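Beta sliding clamp (Bartonella birtlesii LL-WM9, PDB 6PTR) probably encircles DNA as a ring-shaped head-to-tail homodimer and tethers DNA polymerases and other proteins to it, giving them processivity. Local coordinates at residues Q260-D268 and A358-D366; N267-F278 and L346-D357. All coordinates share one frame; numbering follows the deposited sequence. Where two conformers were deposited one is given.

Contact 1 (Q260-D268 and A358-D366); sequences QRVIPLGND and AVAPALIRD
The loop at P264 passes over the start of strand 362-366 without pairing to it, and the nearest CA atoms, those of P264 and L363, are 6.4 Å apart. The loop links the central domain to the C-terminal domain of the DnaN fold and lies on an antiparallel sheet that both domains share. P264 sits between P361 and L363. P264 CG is 4.0 Å from L363 CB and 4.2 Å from P361 CB. The L363 side chain crosses the proline ring obliquely. With CG anti to the backbone N (chi1 178°), L363 brings CD2 to 3.4 Å from P264 O. On the flank of L363, CD1 touches I263 CG2 more loosely. V262 and P361 both pack on apolar side chains of the bound griselimycin peptide, so this end of the contact forms part of the antibiotic's pocket. R261 and V359 touch modified side chains of the same peptide. The polar part of the contact is at N267. N267 ND2 donates to P361 O at 2.9 Å, in the plane of both the amide and the carbonyl. A water donates to N267 OD1 and to P361 O at 3.0 Å, so two donors grip this one carbonyl oxygen.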
loop_
_atom_site.group_PDB
_atom_site.type_symbol
_atom_site.label_atom_id
_atom_site.label_comp_id
_atom_site.label_asym_id
_atom_site.label_seq_id
_atom_site.Cartn_x
_atom_site.Cartn_y
_atom_site.Cartn_z
ATOM N N GLN C 260 29.134 14.630 -20.827
ATOM C CA GLN C 260 30.523 14.518 -20.389
ATOM C C GLN C 260 31.020 15.821 -19.783
ATOM O O GLN C 260 31.936 15.800 -18.961
ATOM C CB GLN C 260 31.421 14.085 -21.551
ATOM C CG GLN C 260 31.087 12.671 -22.006
ATOM C CD GLN C 260 31.925 12.207 -23.182
ATOM O OE1 GLN C 260 32.972 12.778 -23.475
ATOM N NE2 GLN C 260 31.470 11.161 -23.853
ATOM N N ARG C 261 30.391 16.944 -20.118
ATOM C CA ARG C 261 30.837 18.201 -19.544
ATOM C C ARG C 261 30.607 18.271 -18.042
ATOM O O ARG C 261 31.254 19.088 -17.377
ATOM C CB ARG C 261 30.117 19.364 -20.212
ATOM C CG ARG C 261 30.432 19.515 -21.677
ATOM C CD ARG C 261 30.075 20.908 -22.114
ATOM N NE ARG C 261 29.939 20.997 -23.562
ATOM C CZ ARG C 261 29.956 22.150 -24.210
ATOM N NH1 ARG C 261 30.101 23.268 -23.517
ATOM N NH2 ARG C 261 29.822 22.184 -25.528
ATOM N N VAL C 262 29.694 17.465 -17.486
ATOM C CA VAL C 262 29.378 17.610 -16.061
ATOM C C VAL C 262 30.111 16.621 -15.172
ATOM O O VAL C 262 30.003 16.722 -13.942
ATOM C CB VAL C 262 27.867 17.515 -15.771
ATOM C CG1 VAL C 262 27.098 18.376 -16.737
ATOM C CG2 VAL C 262 27.358 16.070 -15.792
ATOM N N ILE C 263 30.861 15.684 -15.738
ATOM C CA ILE C 263 31.483 14.659 -14.910
ATOM C C ILE C 263 32.812 15.201 -14.416
ATOM O O ILE C 263 33.730 15.432 -15.213
ATOM C CB ILE C 263 31.627 13.335 -15.694
ATOM C CG1 ILE C 263 30.236 12.838 -16.095
ATOM C CG2 ILE C 263 32.366 12.302 -14.865
ATOM C CD1 ILE C 263 30.232 11.541 -16.850
ATOM N N PRO C 264 32.950 15.479 -13.125
ATOM C CA PRO C 264 34.151 16.166 -12.648
ATOM C C PRO C 264 35.276 15.158 -12.485
ATOM O O PRO C 264 35.279 14.348 -11.554
ATOM C CB PRO C 264 33.700 16.758 -11.302
ATOM C CG PRO C 264 32.665 15.837 -10.808
ATOM C CD PRO C 264 32.006 15.182 -12.028
ATOM N N LEU C 265 36.211 15.177 -13.409
ATOM C CA LEU C 265 37.339 14.271 -13.267
ATOM C C LEU C 265 38.504 14.907 -12.531
ATOM O O LEU C 265 39.451 14.198 -12.175
ATOM C CB LEU C 265 37.780 13.754 -14.639
ATOM C CG LEU C 265 36.708 12.905 -15.339
ATOM C CD1 LEU C 265 37.219 12.350 -16.663
ATOM C CD2 LEU C 265 36.180 11.771 -14.429
ATOM N N GLY C 266 38.445 16.204 -12.260
ATOM C CA GLY C 266 39.504 16.883 -11.555
ATOM C C GLY C 266 39.299 17.145 -10.079
ATOM O O GLY C 266 40.178 17.744 -9.460
ATOM N N ASN C 267 38.176 16.727 -9.489
ATOM C CA ASN C 267 37.947 16.986 -8.068
ATOM C C ASN C 267 39.069 16.395 -7.224
ATOM O O ASN C 267 39.516 15.274 -7.471
ATOM C CB ASN C 267 36.604 16.398 -7.627
ATOM C CG ASN C 267 35.429 17.178 -8.134
ATOM O OD1 ASN C 267 35.580 18.150 -8.880
ATOM N ND2 ASN C 267 34.227 16.748 -7.747
ATOM N N ASP C 268 39.510 17.143 -6.206
ATOM C CA ASP C 268 40.745 16.820 -5.499
ATOM C C ASP C 268 40.595 16.674 -3.988
ATOM O O ASP C 268 41.613 16.596 -3.290
ATOM C CB ASP C 268 41.804 17.881 -5.808
ATOM C CG ASP C 268 41.381 19.278 -5.369
ATOM O OD1 ASP C 268 40.163 19.530 -5.257
ATOM O OD2 ASP C 268 42.264 20.124 -5.134
ATOM N N ALA C 358 31.900 24.030 -2.629
ATOM C CA ALA C 358 30.555 23.781 -2.135
ATOM C C ALA C 358 29.478 23.871 -3.208
ATOM O O ALA C 358 28.348 23.442 -2.958
ATOM C CB ALA C 358 30.243 24.773 -1.009
ATOM N N VAL C 359 29.768 24.434 -4.377
ATOM C CA VAL C 359 28.726 24.476 -5.395
ATOM C C VAL C 359 29.138 23.741 -6.667
ATOM O O VAL C 359 28.557 23.964 -7.724
ATOM C CB VAL C 359 28.289 25.921 -5.698
ATOM C CG1 VAL C 359 27.614 26.517 -4.454
ATOM C CG2 VAL C 359 29.472 26.768 -6.146
ATOM N N ALA C 360 30.139 22.849 -6.569
ATOM C CA ALA C 360 30.596 22.080 -7.719
ATOM C C ALA C 360 30.117 20.639 -7.623
ATOM O O ALA C 360 29.974 20.108 -6.520
ATOM C CB ALA C 360 32.124 22.099 -7.806
ATOM N N PRO C 361 29.869 19.986 -8.763
ATOM C CA PRO C 361 29.365 18.604 -8.729
ATOM C C PRO C 361 30.308 17.673 -7.986
ATOM O O PRO C 361 31.529 17.808 -8.061
ATOM C CB PRO C 361 29.283 18.215 -10.216
ATOM C CG PRO C 361 29.255 19.465 -10.963
ATOM C CD PRO C 361 29.966 20.511 -10.135
ATOM N N ALA C 362 29.722 16.708 -7.287
ATOM C CA ALA C 362 30.458 15.677 -6.567
ATOM C C ALA C 362 30.437 14.411 -7.402
ATOM O O ALA C 362 29.419 14.095 -8.016
ATOM C CB ALA C 362 29.821 15.397 -5.209
ATOM N N LEU C 363 31.556 13.693 -7.411
ATOM C CA LEU C 363 31.674 12.406 -8.088
ATOM C C LEU C 363 31.639 11.318 -7.023
ATOM O O LEU C 363 32.442 11.350 -6.081
ATOM C CB LEU C 363 32.976 12.350 -8.878
ATOM C CG LEU C 363 33.418 11.104 -9.666
ATOM C CD1 LEU C 363 32.522 10.852 -10.820
ATOM C CD2 LEU C 363 34.853 11.295 -10.179
ATOM N N ILE C 364 30.723 10.355 -7.176
ATOM C CA ILE C 364 30.462 9.353 -6.142
ATOM C C ILE C 364 30.570 7.957 -6.736
ATOM O O ILE C 364 30.159 7.717 -7.880
ATOM C CB ILE C 364 29.079 9.546 -5.491
ATOM C CG1 ILE C 364 28.955 10.930 -4.859
ATOM C CG2 ILE C 364 28.808 8.451 -4.458
ATOM C CD1 ILE C 364 27.551 11.293 -4.496
ATOM N N ARG C 365 31.107 7.027 -5.946
ATOM C CA ARG C 365 31.234 5.647 -6.397
ATOM C C ARG C 365 31.535 4.736 -5.218
ATOM O O ARG C 365 31.938 5.183 -4.131
ATOM C CB ARG C 365 32.319 5.504 -7.463
ATOM C CG ARG C 365 33.618 6.141 -7.073
ATOM C CD ARG C 365 34.745 5.515 -7.837
ATOM N NE ARG C 365 34.706 5.851 -9.253
ATOM C CZ ARG C 365 35.317 6.907 -9.782
ATOM N NH1 ARG C 365 36.007 7.730 -9.003
ATOM N NH2 ARG C 365 35.243 7.134 -11.088
ATOM N N ASP C 366 31.259 3.452 -5.431
ATOM C CA ASP C 366 31.863 2.403 -4.623
ATOM C C ASP C 366 33.369 2.519 -4.729
ATOM O O ASP C 366 33.913 2.586 -5.836
ATOM C CB ASP C 366 31.436 1.020 -5.125
ATOM C CG ASP C 366 30.256 0.462 -4.377
ATOM O OD1 ASP C 366 30.150 0.710 -3.154
ATOM O OD2 ASP C 366 29.437 -0.225 -5.019
HETATM O O HOH W 1 33.358 19.502 -9.716
#

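Contact 2 (N267-F278 and L346-D357); sequences NDRKLIVNRQDF and LSSDEMVFMLSD
Strands 269-274 and 350-355 pair as antiparallel neighbours in the sheet that the central and C-terminal domains share, with R269-L355, L271-F353 and V273-M351 as hydrogen-bonded pairs. Each of these pairs closes both backbone bonds. On its other side, I272 bonds the backbone of T324. A classic beta bulge opens the ladder: D268 and R269 both face L355, and L355 O accepts from R269 N and, weakly, from D268 N at 3.3 Å. Beside it, the N267 amide spans to M354 O, which it meets from above the carbonyl plane. At the other end the chain turns into helix 275-285. N274 is the N-cap, and N274 OD1 accepts from D277 N at 2.8 Å. R275 closes this end. Its backbone N donates to D349 O. R275 NE donates to S348 O at 2.7 Å in the guanidinium plane. L346 O lies over the centre of one face of the R275 guanidinium, 3.1 Å from R275 CZ. R275 NH1 is taken by A343 O. R275 NH2 donates to a water, which in turn donates to S347 O and D349 OD1. On the face bearing L271, V273 and M351, the F353 edge meets the F278 face with planes at 67°. F278 CG is anti to its own backbone N (chi1 176°), which brings F278 CZ to 3.7 Å from F353 CZ and F278 CD2 to 4.0 Å from M351 SD.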
loop_
_atom_site.group_PDB
_atom_site.type_symbol
_atom_site.label_atom_id
_atom_site.label_comp_id
_atom_site.label_asym_id
_atom_site.label_seq_id
_atom_site.Cartn_x
_atom_site.Cartn_y
_atom_site.Cartn_z
ATOM N N ASN C 267 38.176 16.727 -9.489
ATOM C CA ASN C 267 37.947 16.986 -8.068
ATOM C C ASN C 267 39.069 16.395 -7.224
ATOM O O ASN C 267 39.516 15.274 -7.471
ATOM C CB ASN C 267 36.604 16.398 -7.627
ATOM C CG ASN C 267 35.429 17.178 -8.134
ATOM O OD1 ASN C 267 35.580 18.150 -8.880
ATOM N ND2 ASN C 267 34.227 16.748 -7.747
ATOM N N ASP C 268 39.510 17.143 -6.206
ATOM C CA ASP C 268 40.745 16.820 -5.499
ATOM C C ASP C 268 40.595 16.674 -3.988
ATOM O O ASP C 268 41.613 16.596 -3.290
ATOM C CB ASP C 268 41.804 17.881 -5.808
ATOM C CG ASP C 268 41.381 19.278 -5.369
ATOM O OD1 ASP C 268 40.163 19.530 -5.257
ATOM O OD2 ASP C 268 42.264 20.124 -5.134
ATOM N N ARG C 269 39.383 16.675 -3.456
ATOM C CA ARG C 269 39.127 16.382 -2.047
ATOM C C ARG C 269 38.390 15.051 -1.954
ATOM O O ARG C 269 37.269 14.932 -2.456
ATOM C CB ARG C 269 38.273 17.468 -1.392
ATOM C CG ARG C 269 38.890 18.852 -1.462
ATOM C CD ARG C 269 38.110 19.850 -0.624
ATOM N NE ARG C 269 37.997 21.144 -1.290
ATOM C CZ ARG C 269 37.695 22.284 -0.673
ATOM N NH1 ARG C 269 37.507 22.299 0.640
ATOM N NH2 ARG C 269 37.600 23.407 -1.367
ATOM N N LYS C 270 38.981 14.076 -1.279
ATOM C CA LYS C 270 38.392 12.742 -1.209
ATOM C C LYS C 270 37.835 12.483 0.183
ATOM O O LYS C 270 38.550 12.631 1.177
ATOM C CB LYS C 270 39.431 11.672 -1.563
ATOM C CG LYS C 270 38.876 10.247 -1.518
ATOM C CD LYS C 270 39.761 9.275 -2.320
ATOM C CE LYS C 270 40.839 8.653 -1.516
ATOM N NZ LYS C 270 41.565 7.619 -2.337
ATOM N N LEU C 271 36.566 12.089 0.247
ATOM C CA LEU C 271 35.902 11.719 1.492
ATOM C C LEU C 271 35.506 10.253 1.397
ATOM O O LEU C 271 34.857 9.857 0.425
ATOM C CB LEU C 271 34.670 12.595 1.737
ATOM C CG LEU C 271 33.659 12.128 2.794
ATOM C CD1 LEU C 271 34.319 12.129 4.185
ATOM C CD2 LEU C 271 32.389 12.984 2.807
ATOM N N ILE C 272 35.911 9.449 2.377
ATOM C CA ILE C 272 35.485 8.057 2.468
ATOM C C ILE C 272 34.694 7.886 3.752
ATOM O O ILE C 272 35.156 8.280 4.826
ATOM C CB ILE C 272 36.656 7.064 2.465
ATOM C CG1 ILE C 272 37.633 7.341 1.320
ATOM C CG2 ILE C 272 36.093 5.654 2.370
ATOM C CD1 ILE C 272 38.888 6.460 1.376
ATOM N N VAL C 273 33.519 7.273 3.646
ATOM C CA VAL C 273 32.693 7.011 4.811
ATOM C C VAL C 273 32.219 5.568 4.738
ATOM O O VAL C 273 32.170 4.958 3.669
ATOM C CB VAL C 273 31.483 7.974 4.909
ATOM C CG1 VAL C 273 31.947 9.417 5.092
ATOM C CG2 VAL C 273 30.610 7.857 3.680
ATOM N N ASN C 274 31.875 5.026 5.898
ATOM C CA ASN C 274 31.166 3.759 5.940
ATOM C C ASN C 274 29.786 3.968 5.352
ATOM O O ASN C 274 29.007 4.787 5.855
ATOM C CB ASN C 274 31.061 3.243 7.368
ATOM C CG ASN C 274 30.304 1.938 7.457
ATOM O OD1 ASN C 274 29.088 1.896 7.299
ATOM N ND2 ASN C 274 31.023 0.863 7.725
ATOM N N ARG C 275 29.475 3.222 4.296
ATOM C CA ARG C 275 28.268 3.521 3.533
ATOM C C ARG C 275 27.014 3.356 4.383
ATOM O O ARG C 275 26.098 4.185 4.316
ATOM C CB ARG C 275 28.193 2.627 2.296
ATOM C CG ARG C 275 27.005 2.927 1.413
ATOM C CD ARG C 275 27.098 2.190 0.125
ATOM N NE ARG C 275 27.078 0.766 0.373
ATOM C CZ ARG C 275 25.973 0.036 0.446
ATOM N NH1 ARG C 275 24.783 0.597 0.266
ATOM N NH2 ARG C 275 26.060 -1.267 0.686
ATOM N N GLN C 276 26.950 2.286 5.171
ATOM C CA GLN C 276 25.764 2.002 5.966
ATOM C C GLN C 276 25.593 3.028 7.082
ATOM O O GLN C 276 24.481 3.494 7.359
ATOM C CB GLN C 276 25.879 0.577 6.523
ATOM C CG GLN C 276 25.952 -0.536 5.454
ATOM C CD GLN C 276 27.317 -0.699 4.725
ATOM O OE1 GLN C 276 28.358 -0.157 5.129
ATOM N NE2 GLN C 276 27.296 -1.468 3.638
ATOM N N ASP C 277 26.697 3.381 7.739
ATOM C CA ASP C 277 26.632 4.385 8.799
ATOM C C ASP C 277 26.215 5.740 8.244
ATOM O O ASP C 277 25.446 6.473 8.882
ATOM C CB ASP C 277 27.992 4.475 9.493
ATOM C CG ASP C 277 28.330 3.224 10.274
ATOM O OD1 ASP C 277 27.422 2.406 10.562
ATOM O OD2 ASP C 277 29.514 3.060 10.614
ATOM N N PHE C 278 26.734 6.099 7.063
ATOM C CA PHE C 278 26.367 7.363 6.418
ATOM C C PHE C 278 24.901 7.359 6.014
ATOM O O PHE C 278 24.166 8.323 6.269
ATOM C CB PHE C 278 27.263 7.587 5.195
ATOM C CG PHE C 278 26.921 8.815 4.397
ATOM C CD1 PHE C 278 27.342 10.064 4.820
ATOM C CD2 PHE C 278 26.175 8.720 3.231
ATOM C CE1 PHE C 278 27.028 11.198 4.088
ATOM C CE2 PHE C 278 25.846 9.856 2.502
ATOM C CZ PHE C 278 26.287 11.083 2.920
ATOM N N LEU C 346 25.262 1.535 -4.362
ATOM C CA LEU C 346 26.575 0.983 -4.114
ATOM C C LEU C 346 26.462 -0.316 -3.343
ATOM O O LEU C 346 25.503 -0.539 -2.606
ATOM C CB LEU C 346 27.410 1.990 -3.328
ATOM C CG LEU C 346 27.466 3.376 -3.958
ATOM C CD1 LEU C 346 28.253 4.334 -3.056
ATOM C CD2 LEU C 346 28.089 3.281 -5.342
ATOM N N SER C 347 27.459 -1.172 -3.511
ATOM C CA SER C 347 27.441 -2.474 -2.879
ATOM C C SER C 347 28.532 -2.658 -1.838
ATOM O O SER C 347 28.531 -3.679 -1.142
ATOM C CB SER C 347 27.569 -3.573 -3.942
ATOM O OG SER C 347 28.817 -3.485 -4.611
ATOM N N SER C 348 29.456 -1.718 -1.708
ATOM C CA SER C 348 30.613 -1.926 -0.851
ATOM C C SER C 348 30.411 -1.253 0.499
ATOM O O SER C 348 29.539 -0.397 0.670
ATOM C CB SER C 348 31.883 -1.398 -1.517
ATOM O OG SER C 348 31.908 -0.002 -1.538
ATOM N N ASP C 349 31.234 -1.658 1.464
ATOM C CA ASP C 349 31.189 -1.000 2.761
ATOM C C ASP C 349 31.619 0.454 2.679
ATOM O O ASP C 349 31.243 1.235 3.551
ATOM C CB ASP C 349 32.076 -1.710 3.772
ATOM C CG ASP C 349 31.673 -3.159 3.994
ATOM O OD1 ASP C 349 30.502 -3.507 3.729
ATOM O OD2 ASP C 349 32.532 -3.942 4.447
ATOM N N GLU C 350 32.374 0.840 1.655
ATOM C CA GLU C 350 33.010 2.150 1.614
ATOM C C GLU C 350 32.387 3.002 0.516
ATOM O O GLU C 350 32.371 2.600 -0.652
ATOM C CB GLU C 350 34.516 1.992 1.394
ATOM C CG GLU C 350 35.068 0.900 2.291
ATOM C CD GLU C 350 36.514 0.550 2.045
ATOM O OE1 GLU C 350 37.185 0.153 3.020
ATOM O OE2 GLU C 350 36.968 0.647 0.886
ATOM N N MET C 351 31.926 4.190 0.883
ATOM C CA MET C 351 31.378 5.148 -0.065
ATOM C C MET C 351 32.361 6.303 -0.207
ATOM O O MET C 351 32.758 6.903 0.793
ATOM C CB MET C 351 30.023 5.654 0.414
ATOM C CG MET C 351 29.358 6.620 -0.522
ATOM S SD MET C 351 27.664 6.867 0.047
ATOM C CE MET C 351 26.990 7.847 -1.290
ATOM N N VAL C 352 32.755 6.614 -1.437
ATOM C CA VAL C 352 33.772 7.632 -1.699
ATOM C C VAL C 352 33.135 8.809 -2.426
ATOM O O VAL C 352 32.445 8.628 -3.434
ATOM C CB VAL C 352 34.944 7.061 -2.515
ATOM C CG1 VAL C 352 35.947 8.175 -2.826
ATOM C CG2 VAL C 352 35.612 5.952 -1.751
ATOM N N PHE C 353 33.338 10.019 -1.898
ATOM C CA PHE C 353 32.982 11.254 -2.591
ATOM C C PHE C 353 34.258 11.945 -3.047
ATOM O O PHE C 353 35.165 12.152 -2.239
ATOM C CB PHE C 353 32.253 12.243 -1.685
ATOM C CG PHE C 353 30.979 11.738 -1.098
ATOM C CD1 PHE C 353 30.981 10.790 -0.084
ATOM C CD2 PHE C 353 29.775 12.266 -1.520
ATOM C CE1 PHE C 353 29.780 10.353 0.475
ATOM C CE2 PHE C 353 28.577 11.840 -0.968
ATOM C CZ PHE C 353 28.588 10.885 0.035
ATOM N N MET C 354 34.310 12.333 -4.317
ATOM C CA MET C 354 35.354 13.214 -4.822
ATOM C C MET C 354 34.744 14.604 -4.938
ATOM O O MET C 354 33.775 14.806 -5.677
ATOM C CB MET C 354 35.913 12.723 -6.159
ATOM C CG MET C 354 36.431 11.328 -6.073
ATOM S SD MET C 354 37.785 11.142 -4.898
ATOM C CE MET C 354 38.989 12.306 -5.527
ATOM N N LEU C 355 35.263 15.541 -4.151
ATOM C CA LEU C 355 34.624 16.835 -4.003
ATOM C C LEU C 355 35.551 17.936 -4.484
ATOM O O LEU C 355 36.775 17.790 -4.512
ATOM C CB LEU C 355 34.246 17.097 -2.531
ATOM C CG LEU C 355 33.376 15.987 -1.947
ATOM C CD1 LEU C 355 33.262 16.116 -0.434
ATOM C CD2 LEU C 355 32.006 16.051 -2.620
ATOM N N SER C 356 34.940 19.070 -4.803
ATOM C CA SER C 356 35.698 20.275 -5.088
ATOM C C SER C 356 35.257 21.326 -4.073
ATOM O O SER C 356 35.552 21.209 -2.880
ATOM C CB SER C 356 35.455 20.724 -6.532
ATOM O OG SER C 356 36.388 21.705 -6.915
ATOM N N ASP C 357 34.513 22.321 -4.523
ATOM C CA ASP C 357 33.996 23.351 -3.637
ATOM C C ASP C 357 32.509 23.110 -3.377
ATOM O O ASP C 357 31.906 22.140 -3.844
ATOM C CB ASP C 357 34.235 24.740 -4.230
ATOM C CG ASP C 357 33.628 24.887 -5.611
ATOM O OD1 ASP C 357 32.383 24.921 -5.715
ATOM O OD2 ASP C 357 34.388 24.949 -6.603
HETATM O O HOH W 2 38.899 20.250 -7.168
HETATM O O HOH W 3 28.027 -2.932 1.748
#

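Both contacts belong to the C-terminal domain and use neighbouring strands of one sheet. Contact 2 is a true strand pairing, rich in backbone bonds, with an aromatic and sulfur-lined side against helix 336-345. Contact 1 is a smaller loop-on-strand packing, mostly apolar, at the peptide site. Each is partly buried, but contact 2 buries far more surface. N267 belongs to both, and its one amide nitrogen bridges the two segments that carry the neighbouring strands. Strand 362-366 pairs with 350-355, and A362 CB packs on L355 CD2. At the far end, the D366 carboxylate probably accepts from S348 OG and S347 N.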